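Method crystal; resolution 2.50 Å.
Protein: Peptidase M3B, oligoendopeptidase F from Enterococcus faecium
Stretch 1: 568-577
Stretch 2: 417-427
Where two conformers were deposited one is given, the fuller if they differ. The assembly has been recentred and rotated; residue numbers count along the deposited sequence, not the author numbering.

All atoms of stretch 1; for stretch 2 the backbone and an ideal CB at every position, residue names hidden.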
# COMPACT_ATOMS: atom_id res chain seq x y z
N GLN A 568 -13.33 -30.41 -31.72
CA GLN A 568 -13.93 -31.70 -32.05
C GLN A 568 -14.84 -32.24 -30.95
O GLN A 568 -15.92 -32.77 -31.22
CB GLN A 568 -12.93 -32.74 -32.59
CG GLN A 568 -11.64 -32.90 -31.87
CD GLN A 568 -10.63 -33.73 -32.66
OE1 GLN A 568 -9.60 -33.24 -33.09
NE2 GLN A 568 -10.93 -35.00 -32.83
N ARG A 569 -14.46 -32.05 -29.69
CA ARG A 569 -15.31 -32.54 -28.62
C ARG A 569 -16.57 -31.66 -28.46
O ARG A 569 -17.65 -32.16 -28.15
CB ARG A 569 -14.51 -32.69 -27.33
CG ARG A 569 -13.37 -33.74 -27.47
CD ARG A 569 -12.59 -33.92 -26.17
NE ARG A 569 -11.74 -35.09 -26.24
CZ ARG A 569 -10.84 -35.43 -25.32
NH1 ARG A 569 -10.66 -34.66 -24.26
NH2 ARG A 569 -10.12 -36.53 -25.48
N LEU A 570 -16.43 -30.38 -28.73
CA LEU A 570 -17.55 -29.47 -28.75
C LEU A 570 -18.54 -29.90 -29.82
O LEU A 570 -19.74 -30.06 -29.55
CB LEU A 570 -17.03 -28.04 -28.99
CG LEU A 570 -18.02 -26.90 -29.25
CD1 LEU A 570 -19.10 -26.91 -28.20
CD2 LEU A 570 -17.28 -25.58 -29.25
N ASN A 571 -18.04 -30.11 -31.04
CA ASN A 571 -18.86 -30.59 -32.16
C ASN A 571 -19.57 -31.91 -31.85
O ASN A 571 -20.74 -32.09 -32.20
CB ASN A 571 -18.02 -30.72 -33.44
CG ASN A 571 -17.80 -29.38 -34.14
OD1 ASN A 571 -18.46 -28.38 -33.82
ND2 ASN A 571 -16.87 -29.35 -35.12
N GLU A 572 -18.88 -32.83 -31.18
CA GLU A 572 -19.48 -34.11 -30.80
C GLU A 572 -20.59 -33.93 -29.74
O GLU A 572 -21.62 -34.59 -29.79
CB GLU A 572 -18.42 -35.12 -30.32
CG GLU A 572 -19.00 -36.46 -29.82
CD GLU A 572 -17.96 -37.42 -29.26
OE1 GLU A 572 -16.76 -37.04 -29.16
OE2 GLU A 572 -18.33 -38.57 -28.93
N LEU A 573 -20.38 -33.02 -28.80
CA LEU A 573 -21.39 -32.73 -27.77
C LEU A 573 -22.67 -32.15 -28.38
O LEU A 573 -23.77 -32.55 -28.02
CB LEU A 573 -20.81 -31.77 -26.72
CG LEU A 573 -21.76 -31.39 -25.57
CD1 LEU A 573 -22.32 -32.65 -24.84
CD2 LEU A 573 -21.07 -30.45 -24.59
N GLU A 574 -22.52 -31.19 -29.28
CA GLU A 574 -23.67 -30.64 -30.01
C GLU A 574 -24.46 -31.72 -30.74
O GLU A 574 -25.68 -31.76 -30.66
CB GLU A 574 -23.21 -29.58 -31.00
CG GLU A 574 -22.74 -28.31 -30.35
CD GLU A 574 -22.12 -27.37 -31.34
OE1 GLU A 574 -22.17 -27.68 -32.54
OE2 GLU A 574 -21.57 -26.33 -30.92
N GLU A 575 -23.76 -32.60 -31.47
CA GLU A 575 -24.44 -33.64 -32.24
C GLU A 575 -25.16 -34.58 -31.29
O GLU A 575 -26.25 -35.08 -31.57
CB GLU A 575 -23.46 -34.42 -33.12
CG GLU A 575 -22.86 -33.61 -34.27
CD GLU A 575 -21.63 -34.26 -34.90
OE1 GLU A 575 -21.21 -35.36 -34.45
OE2 GLU A 575 -21.07 -33.66 -35.85
N LEU A 576 -24.54 -34.81 -30.14
CA LEU A 576 -25.13 -35.66 -29.15
C LEU A 576 -26.42 -35.00 -28.64
O LEU A 576 -27.47 -35.65 -28.58
CB LEU A 576 -24.13 -35.86 -28.02
CG LEU A 576 -24.20 -37.15 -27.22
CD1 LEU A 576 -22.83 -37.44 -26.64
CD2 LEU A 576 -25.25 -37.00 -26.11
N ILE A 577 -26.36 -33.72 -28.30
CA ILE A 577 -27.54 -32.99 -27.84
C ILE A 577 -28.68 -33.00 -28.87
O ILE A 577 -29.85 -32.97 -28.51
CB ILE A 577 -27.21 -31.51 -27.49
CG1 ILE A 577 -26.20 -31.43 -26.33
CG2 ILE A 577 -28.48 -30.73 -27.17
CD1 ILE A 577 -26.63 -32.18 -25.09
N UNK A 417 -23.21 -45.00 -23.36
CA UNK A 417 -24.42 -44.30 -22.95
C UNK A 417 -24.32 -42.77 -23.18
O UNK A 417 -23.46 -42.09 -22.62
CB UNK A 417 -24.70 -44.59 -21.47
N UNK A 418 -25.22 -42.23 -24.02
CA UNK A 418 -25.18 -40.82 -24.40
C UNK A 418 -25.10 -39.85 -23.22
O UNK A 418 -24.43 -38.82 -23.32
CB UNK A 418 -26.42 -40.49 -25.23
N UNK A 419 -25.77 -40.15 -22.12
CA UNK A 419 -25.68 -39.27 -20.95
C UNK A 419 -24.26 -39.28 -20.38
O UNK A 419 -23.72 -38.23 -20.06
CB UNK A 419 -26.68 -39.70 -19.88
N UNK A 420 -23.66 -40.47 -20.28
CA UNK A 420 -22.27 -40.57 -19.86
C UNK A 420 -21.37 -39.79 -20.82
O UNK A 420 -20.64 -38.90 -20.40
CB UNK A 420 -21.84 -42.04 -19.79
N UNK A 421 -21.42 -40.11 -22.12
CA UNK A 421 -20.56 -39.39 -23.06
C UNK A 421 -20.73 -37.88 -22.92
O UNK A 421 -19.74 -37.15 -22.87
CB UNK A 421 -20.87 -39.82 -24.50
N UNK A 422 -21.97 -37.41 -22.85
CA UNK A 422 -22.22 -35.97 -22.73
C UNK A 422 -21.54 -35.40 -21.49
O UNK A 422 -20.89 -34.35 -21.55
CB UNK A 422 -23.72 -35.69 -22.68
N UNK A 423 -21.66 -36.12 -20.37
CA UNK A 423 -21.09 -35.64 -19.13
C UNK A 423 -19.59 -35.45 -19.28
O UNK A 423 -19.06 -34.41 -18.88
CB UNK A 423 -21.40 -36.61 -17.98
N UNK A 424 -18.89 -36.44 -19.84
CA UNK A 424 -17.44 -36.29 -19.92
C UNK A 424 -16.96 -35.30 -20.98
O UNK A 424 -15.97 -34.59 -20.79
CB UNK A 424 -16.81 -37.66 -20.20
N UNK A 425 -17.70 -35.20 -22.08
CA UNK A 425 -17.42 -34.19 -23.08
C UNK A 425 -17.48 -32.80 -22.46
O UNK A 425 -16.56 -31.98 -22.60
CB UNK A 425 -18.40 -34.30 -24.25
N UNK A 426 -18.57 -32.53 -21.74
CA UNK A 426 -18.76 -31.21 -21.14
C UNK A 426 -17.84 -30.93 -19.95
O UNK A 426 -17.38 -29.81 -19.76
CB UNK A 426 -20.22 -31.06 -20.69
N UNK A 427 -17.55 -31.95 -19.16
CA UNK A 427 -16.58 -31.85 -18.08
C UNK A 427 -15.23 -31.38 -18.63
O UNK A 427 -14.60 -30.49 -18.06
CB UNK A 427 -16.43 -33.19 -17.36

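The axes of helices 568-577 and 418-427 approach to 9.5 Å, and their N-to-C directions differ by 145°, so the visible register runs backwards: position 418 lies by Leu-576, 422 by Leu-573 and 425 by Arg-569.

Position 417 precedes the helix with phi/psi of -71/119, and nothing of stretch 1 lies within 5.5 Å of its ideal CB. A capping residue (Asp, Asn, Ser or Thr) would suit. It is Asp-417, the N-cap, whose OD1 accepts a weak bond from N of residue 419 at 3.5 Å.

At 418, phi is -51° and the ideal CB points sideways, 3.8 Å from Leu-576 CD2. In the first turn its N has no helical acceptor to serve, so proline is tolerated, as are small apolar residues. The deposited Pro-418 packs CB against Leu-576 CD2 at 4.0 Å, while its O lies 3.4 Å from the same methyl.

Positions 419 and 420 point away, so stretch 1 hardly restricts them. Arg-419 turns back to the N-cap residue, its NE forming a long salt bridge with Asp-417 OD1 at 3.7 Å; the side chain of Val-420 makes no contact with stretch 1.

Position 421 points toward stretch 1. Its ideal CB is 3.8 Å from Leu-576 CD1 and 5.3 Å from Glu-572 OE2, a setting that asks for an aliphatic stem with a donor at its end: Lys, Arg or perhaps Gln. Arg-421 meets both demands. Its CB lies 3.8 Å from Leu-576 CD1, and its NH2 donates to Glu-572 OE2 at 2.8 Å and 163°, a salt bridge. The longer bond from NE to OE2, 3.3 Å at 137°, is more bent; with OE2 near the guanidinium plane, both donors can address one oxygen. A water also accepts from Arg-421 NE at 2.9 Å and donates to Glu-572 OE2 at 2.7 Å.

At 422 the ideal CB already stands 4.0 Å from both Leu-573 CD1 and Leu-576 CD2, and the backbone packs there too, CA 3.9 Å from Leu-573 CD1 and N 3.9 Å from Leu-576 CD1. Ala suits best, and Ser is possible; Gly would fit but would forgo the CB contacts. Ala-422 keeps those two 4.0 Å contacts through CB.

Position 423 points away and 424 is out of reach; many residues would serve. They are Tyr-423 and Val-424, whose side chains make no contact with stretch 1.

Position 425 points toward stretch 1, its ideal CB 4.3 Å from Leu-573 CB and 4.5 Å from Arg-569 O. The space among Arg-569, Glu-572, Leu-573 and Leu-576 invites a medium or large aliphatic: Leu, Ile or Met. Leu-425 is a knob in this hole: CG lies 3.8 Å from Arg-569 O, CD1 3.9 Å from Arg-569 CB, and CD2 3.7 Å from Glu-572 CD and 4.1 Å from Leu-576 CD1. Its chi1 of -104° and chi2 of 4° fall between wells.

At 426 the sideways ideal CB touches Leu-573 CD2 at 4.0 Å, which would accept apolar or polar residues alike. Asn-426 makes that contact with CB.

Position 427 is unconstrained by stretch 1; the side chain of His-427 makes no contact.

Stretch 2, residues 417-427: DPRVRAYVLNH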
# COMPACT_ATOMS: atom_id res chain seq x y z
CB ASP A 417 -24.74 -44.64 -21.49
CG ASP A 417 -26.03 -44.00 -20.99
OD1 ASP A 417 -26.80 -43.44 -21.80
OD2 ASP A 417 -26.27 -44.05 -19.77
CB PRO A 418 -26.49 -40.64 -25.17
CG PRO A 418 -26.76 -41.99 -25.76
CD PRO A 418 -26.32 -42.95 -24.68
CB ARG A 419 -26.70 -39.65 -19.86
CG ARG A 419 -28.02 -38.88 -19.90
CD ARG A 419 -28.97 -39.42 -20.96
NE ARG A 419 -29.22 -40.86 -20.82
CZ ARG A 419 -30.41 -41.40 -20.53
NH1 ARG A 419 -31.47 -40.62 -20.35
NH2 ARG A 419 -30.54 -42.71 -20.44
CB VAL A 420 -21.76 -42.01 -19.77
CG1 VAL A 420 -20.34 -42.02 -19.20
CG2 VAL A 420 -22.69 -42.86 -18.90
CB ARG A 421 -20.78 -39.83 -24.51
CG ARG A 421 -20.45 -41.28 -24.76
CD ARG A 421 -20.52 -41.62 -26.25
NE ARG A 421 -19.43 -40.99 -26.98
CZ ARG A 421 -18.19 -41.47 -26.99
NH1 ARG A 421 -17.91 -42.57 -26.30
NH2 ARG A 421 -17.23 -40.85 -27.67
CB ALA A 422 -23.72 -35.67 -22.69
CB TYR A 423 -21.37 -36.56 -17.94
CG TYR A 423 -20.82 -35.97 -16.66
CD1 TYR A 423 -19.57 -36.35 -16.18
CD2 TYR A 423 -21.52 -34.99 -15.98
CE1 TYR A 423 -19.05 -35.78 -15.02
CE2 TYR A 423 -21.02 -34.41 -14.84
CZ TYR A 423 -19.79 -34.80 -14.36
OH TYR A 423 -19.31 -34.21 -13.20
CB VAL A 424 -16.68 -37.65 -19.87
CG1 VAL A 424 -17.63 -38.83 -19.85
CG2 VAL A 424 -15.61 -37.75 -20.94
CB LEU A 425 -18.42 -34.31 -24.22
CG LEU A 425 -18.02 -34.93 -25.56
CD1 LEU A 425 -16.61 -35.48 -25.60
CD2 LEU A 425 -19.04 -35.97 -26.00
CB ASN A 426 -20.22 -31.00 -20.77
CG ASN A 426 -20.48 -29.64 -20.19
OD1 ASN A 426 -20.59 -29.50 -18.98
ND2 ASN A 426 -20.55 -28.62 -21.04
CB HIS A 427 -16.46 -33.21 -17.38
CG HIS A 427 -15.32 -33.32 -16.41
ND1 HIS A 427 -15.40 -32.86 -15.11
CD2 HIS A 427 -14.09 -33.87 -16.54
CE1 HIS A 427 -14.27 -33.12 -14.49
NE2 HIS A 427 -13.46 -33.73 -15.33
O HOH W 1 -20.87 -39.43 -28.89
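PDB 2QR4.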